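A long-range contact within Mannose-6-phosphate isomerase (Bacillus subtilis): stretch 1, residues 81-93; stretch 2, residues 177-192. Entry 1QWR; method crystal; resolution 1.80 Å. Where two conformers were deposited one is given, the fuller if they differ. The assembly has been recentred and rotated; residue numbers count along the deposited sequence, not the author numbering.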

# COMPACT_ATOMS: atom_id res chain seq x y z
N ASP A 81 10.01 -8.35 14.86
CA ASP A 81 9.05 -8.29 15.95
C ASP A 81 7.61 -8.22 15.43
O ASP A 81 6.68 -8.63 16.10
CB ASP A 81 9.26 -7.04 16.83
CG ASP A 81 10.63 -6.99 17.48
OD1 ASP A 81 11.14 -8.04 17.91
OD2 ASP A 81 11.19 -5.87 17.58
N ARG A 82 7.44 -7.68 14.22
CA ARG A 82 6.09 -7.56 13.68
C ARG A 82 6.05 -7.90 12.19
O ARG A 82 7.07 -7.83 11.51
CB ARG A 82 5.58 -6.13 13.86
CG ARG A 82 5.71 -5.58 15.28
CD ARG A 82 5.46 -4.09 15.29
NE ARG A 82 6.02 -3.48 16.48
CZ ARG A 82 5.56 -3.68 17.71
NH1 ARG A 82 4.52 -4.49 17.90
NH2 ARG A 82 6.15 -3.09 18.75
N PHE A 83 4.87 -8.28 11.71
CA PHE A 83 4.67 -8.58 10.28
C PHE A 83 5.21 -7.27 9.67
O PHE A 83 4.83 -6.18 10.10
CB PHE A 83 3.18 -8.76 10.01
CG PHE A 83 2.85 -9.01 8.56
CD1 PHE A 83 2.98 -10.30 8.01
CD2 PHE A 83 2.40 -7.96 7.75
CE1 PHE A 83 2.65 -10.53 6.67
CE2 PHE A 83 2.07 -8.19 6.41
CZ PHE A 83 2.19 -9.48 5.87
N PRO A 84 6.06 -7.36 8.64
CA PRO A 84 6.66 -6.16 8.06
C PRO A 84 5.97 -5.18 7.16
O PRO A 84 6.42 -4.02 7.05
CB PRO A 84 7.92 -6.74 7.38
CG PRO A 84 7.42 -8.03 6.83
CD PRO A 84 6.56 -8.59 7.99
N LEU A 85 4.90 -5.61 6.51
CA LEU A 85 4.24 -4.75 5.56
C LEU A 85 2.79 -4.41 5.86
O LEU A 85 2.18 -4.95 6.78
CB LEU A 85 4.35 -5.41 4.17
CG LEU A 85 5.78 -5.69 3.65
CD1 LEU A 85 5.71 -6.48 2.34
CD2 LEU A 85 6.53 -4.38 3.43
N LEU A 86 2.24 -3.52 5.03
CA LEU A 86 0.86 -3.10 5.14
C LEU A 86 0.41 -2.75 3.73
O LEU A 86 1.08 -1.99 3.03
CB LEU A 86 0.75 -1.89 6.07
CG LEU A 86 -0.54 -1.06 6.06
CD1 LEU A 86 -1.73 -1.93 6.49
CD2 LEU A 86 -0.34 0.12 7.04
N THR A 87 -0.71 -3.35 3.30
CA THR A 87 -1.22 -3.10 1.96
C THR A 87 -2.60 -2.48 2.06
O THR A 87 -3.47 -3.00 2.76
CB THR A 87 -1.34 -4.41 1.16
OG1 THR A 87 -0.06 -5.07 1.14
CG2 THR A 87 -1.80 -4.14 -0.25
N LYS A 88 -2.80 -1.41 1.31
CA LYS A 88 -4.08 -0.71 1.29
C LYS A 88 -4.58 -0.41 -0.11
O LYS A 88 -3.80 -0.35 -1.07
CB LYS A 88 -3.96 0.66 1.96
CG LYS A 88 -3.46 0.65 3.39
CD LYS A 88 -3.30 2.12 3.84
CE LYS A 88 -2.63 2.25 5.20
NZ LYS A 88 -2.58 3.70 5.56
N LEU A 89 -5.90 -0.24 -0.20
CA LEU A 89 -6.58 0.24 -1.41
C LEU A 89 -7.00 1.65 -0.99
O LEU A 89 -7.62 1.82 0.09
CB LEU A 89 -7.81 -0.61 -1.75
CG LEU A 89 -7.50 -1.88 -2.54
CD1 LEU A 89 -8.79 -2.71 -2.66
CD2 LEU A 89 -6.95 -1.52 -3.94
N LEU A 90 -6.67 2.66 -1.80
CA LEU A 90 -6.98 4.05 -1.46
C LEU A 90 -7.93 4.69 -2.47
O LEU A 90 -7.69 4.65 -3.67
CB LEU A 90 -5.70 4.89 -1.44
CG LEU A 90 -4.53 4.37 -0.60
CD1 LEU A 90 -3.30 5.25 -0.83
CD2 LEU A 90 -4.92 4.35 0.85
N ASP A 91 -9.01 5.27 -1.95
CA ASP A 91 -10.00 5.95 -2.77
C ASP A 91 -9.72 7.43 -2.56
O ASP A 91 -10.24 8.06 -1.60
CB ASP A 91 -11.41 5.62 -2.27
CG ASP A 91 -12.50 6.39 -3.01
OD1 ASP A 91 -12.18 7.09 -4.01
OD2 ASP A 91 -13.67 6.29 -2.57
N VAL A 92 -8.88 7.98 -3.43
CA VAL A 92 -8.49 9.38 -3.33
C VAL A 92 -9.45 10.23 -4.16
O VAL A 92 -9.18 10.55 -5.31
CB VAL A 92 -7.04 9.58 -3.81
CG1 VAL A 92 -6.54 10.99 -3.43
CG2 VAL A 92 -6.11 8.53 -3.15
N LYS A 93 -10.58 10.54 -3.54
CA LYS A 93 -11.63 11.34 -4.17
C LYS A 93 -11.16 12.79 -4.21
O LYS A 93 -11.23 13.45 -5.25
CB LYS A 93 -12.92 11.24 -3.35
CG LYS A 93 -14.10 11.98 -3.98
CD LYS A 93 -15.37 11.75 -3.21
CE LYS A 93 -16.52 12.54 -3.85
NZ LYS A 93 -17.79 12.39 -3.08
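Stretch 2, residues 177-192: ALCKGALVLETQQNSD

Stretch 2 lies beside stretch 1 as its antiparallel neighbour in a β-sheet. Residues 182-189 form a strand that runs against strand 85-92, with 160° between their N-to-C directions and a closest approach of the axes of 4.4 Å. A separate strand that begins earlier in the chain ends at Leu 178, and the chain then turns through Cys 179, Lys 180 and Gly 181, whose positive phi of 82° favours glycine, before joining the pairing. The register is unbroken from Leu 85 opposite Gln 189 to Val 92 opposite Ala 182, so the residue numbers of every pair sum to 274.

Hydrogen-bonded pairs alternate with non-hydrogen-bonded ones, and each of the former exchanges two bonds: Leu 86 N to Gln 188 O and Gln 188 N to Leu 86 O are both 2.8 Å, Lys 88 N to Glu 186 O is 2.9 Å, and Glu 186 N to Lys 88 O is 2.8 Å. The ladder continues with Leu 90 N to Val 184 O at 2.8 Å and closes with Ala 182 N to Val 92 O at 3.2 Å. A CA-H...O contact runs between rungs from Leu 89 CA to Val 184 O at 3.3 Å.

Beyond Gln 189, Asn 190 extends the pairing with main chain and side chain together: its N donates to Pro 84 O at 2.9 Å and its ND2 to Phe 83 O at 2.8 Å. One residue thereby satisfies two successive carbonyls of the loop leading into strand 85-92.

Apolar packing follows the alternation of side chains. On the face carrying Leu 90 and Val 92, Leu 178 reaches in from its separate strand segment, its CD1 lying 3.4 Å from Leu 90 CD1 and 3.9 Å from Val 92 CG2; Val 184 and Ala 182 sit directly across from these two residues. On the other face, Leu 89 CD2 meets Leu 185 CD2 at 3.5 Å.

Lys 88 and Glu 186 share a face, but Lys 88 NZ to Glu 186 OE1 is 4.3 Å, beyond a salt bridge; a water accepts from Lys 88 NZ and donates to Glu 186 OE1, both at 2.7 Å. A second water accepts from Lys 88 NZ at 2.9 Å and donates to Ser 191 O at 3.0 Å and Asp 192 OD1 at 2.9 Å. On the opposite face another water links Thr 87 OG1, at 2.8 Å, with Thr 187 OG1, at 2.7 Å.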

# COMPACT_ATOMS: atom_id res chain seq x y z
N ALA A 177 2.23 13.62 -1.75
CA ALA A 177 0.78 13.59 -1.57
C ALA A 177 0.10 13.03 -2.81
O ALA A 177 0.49 13.34 -3.94
CB ALA A 177 0.24 14.98 -1.30
N LEU A 178 -0.87 12.15 -2.59
CA LEU A 178 -1.65 11.65 -3.71
C LEU A 178 -2.69 12.76 -3.92
O LEU A 178 -3.12 13.39 -2.94
CB LEU A 178 -2.35 10.34 -3.33
CG LEU A 178 -1.48 9.08 -3.31
CD1 LEU A 178 -2.28 7.92 -2.72
CD2 LEU A 178 -1.02 8.75 -4.73
N CYS A 179 -3.10 12.99 -5.16
CA CYS A 179 -4.08 14.03 -5.43
C CYS A 179 -5.41 13.48 -5.94
O CYS A 179 -5.50 12.33 -6.36
CB CYS A 179 -3.48 15.06 -6.39
SG CYS A 179 -2.01 15.90 -5.67
N LYS A 180 -6.45 14.32 -5.86
CA LYS A 180 -7.80 13.92 -6.26
C LYS A 180 -7.93 13.15 -7.56
O LYS A 180 -7.24 13.43 -8.54
CB LYS A 180 -8.71 15.15 -6.30
CG LYS A 180 -8.43 16.09 -7.46
CD LYS A 180 -9.39 17.27 -7.44
CE LYS A 180 -10.84 16.81 -7.46
NZ LYS A 180 -11.79 17.95 -7.35
N GLY A 181 -8.86 12.19 -7.55
CA GLY A 181 -9.14 11.36 -8.71
C GLY A 181 -8.24 10.18 -9.00
O GLY A 181 -7.86 9.96 -10.14
N ALA A 182 -7.91 9.41 -7.97
CA ALA A 182 -7.02 8.27 -8.15
C ALA A 182 -7.47 7.11 -7.29
O ALA A 182 -7.99 7.32 -6.20
CB ALA A 182 -5.58 8.66 -7.75
N LEU A 183 -7.28 5.90 -7.80
CA LEU A 183 -7.62 4.66 -7.09
C LEU A 183 -6.29 3.94 -7.03
O LEU A 183 -5.75 3.52 -8.06
CB LEU A 183 -8.62 3.85 -7.91
CG LEU A 183 -8.96 2.49 -7.30
CD1 LEU A 183 -9.66 2.68 -5.97
CD2 LEU A 183 -9.86 1.76 -8.28
N VAL A 184 -5.76 3.76 -5.82
CA VAL A 184 -4.41 3.20 -5.65
C VAL A 184 -4.24 1.96 -4.78
O VAL A 184 -4.94 1.82 -3.77
CB VAL A 184 -3.50 4.31 -5.03
CG1 VAL A 184 -2.04 3.84 -4.90
CG2 VAL A 184 -3.59 5.56 -5.85
N LEU A 185 -3.32 1.08 -5.17
CA LEU A 185 -2.96 -0.08 -4.35
C LEU A 185 -1.59 0.37 -3.78
O LEU A 185 -0.59 0.47 -4.51
CB LEU A 185 -2.82 -1.36 -5.18
CG LEU A 185 -2.60 -2.71 -4.45
CD1 LEU A 185 -1.29 -2.70 -3.70
CD2 LEU A 185 -3.74 -2.97 -3.50
N GLU A 186 -1.57 0.65 -2.47
CA GLU A 186 -0.40 1.13 -1.77
C GLU A 186 0.24 0.04 -0.92
O GLU A 186 -0.40 -0.52 -0.04
CB GLU A 186 -0.81 2.30 -0.88
CG GLU A 186 0.33 3.06 -0.21
CD GLU A 186 -0.21 4.16 0.67
OE1 GLU A 186 -0.94 3.84 1.63
OE2 GLU A 186 0.06 5.36 0.39
N THR A 187 1.50 -0.26 -1.20
CA THR A 187 2.20 -1.28 -0.41
C THR A 187 3.21 -0.50 0.42
O THR A 187 3.96 0.30 -0.11
CB THR A 187 2.87 -2.32 -1.33
OG1 THR A 187 1.86 -2.97 -2.13
CG2 THR A 187 3.58 -3.41 -0.50
N GLN A 188 3.21 -0.71 1.74
CA GLN A 188 4.10 0.07 2.60
C GLN A 188 4.62 -0.76 3.79
O GLN A 188 4.21 -1.90 3.98
CB GLN A 188 3.32 1.29 3.10
CG GLN A 188 2.16 0.94 4.06
CD GLN A 188 0.87 1.73 3.75
OE1 GLN A 188 0.10 1.37 2.84
NE2 GLN A 188 0.64 2.79 4.49
N GLN A 189 5.55 -0.20 4.56
CA GLN A 189 6.01 -0.91 5.74
C GLN A 189 4.82 -0.82 6.69
O GLN A 189 3.99 0.08 6.55
CB GLN A 189 7.18 -0.21 6.42
CG GLN A 189 8.44 -0.18 5.58
CD GLN A 189 9.56 0.45 6.34
OE1 GLN A 189 10.18 -0.18 7.22
NE2 GLN A 189 9.83 1.71 6.05
N ASN A 190 4.78 -1.73 7.67
CA ASN A 190 3.73 -1.80 8.70
C ASN A 190 3.93 -0.63 9.69
O ASN A 190 4.62 -0.74 10.71
CB ASN A 190 3.84 -3.16 9.38
CG ASN A 190 2.88 -3.33 10.54
OD1 ASN A 190 1.92 -2.55 10.70
ND2 ASN A 190 3.11 -4.35 11.35
N SER A 191 3.33 0.50 9.36
CA SER A 191 3.53 1.71 10.14
C SER A 191 2.42 2.69 9.84
O SER A 191 1.79 2.60 8.79
CB SER A 191 4.88 2.34 9.72
OG SER A 191 5.00 3.72 10.05
N ASP A 192 2.16 3.62 10.77
CA ASP A 192 1.14 4.65 10.57
C ASP A 192 1.79 5.99 10.87
O ASP A 192 1.11 6.96 11.20
CB ASP A 192 -0.06 4.39 11.50
CG ASP A 192 -1.28 5.23 11.15
OD1 ASP A 192 -1.52 5.53 9.95
OD2 ASP A 192 -2.04 5.57 12.09
O HOH W 1 1.03 -5.47 -1.36
O HOH W 2 -0.88 3.57 7.95
O HOH W 3 -1.44 5.33 3.77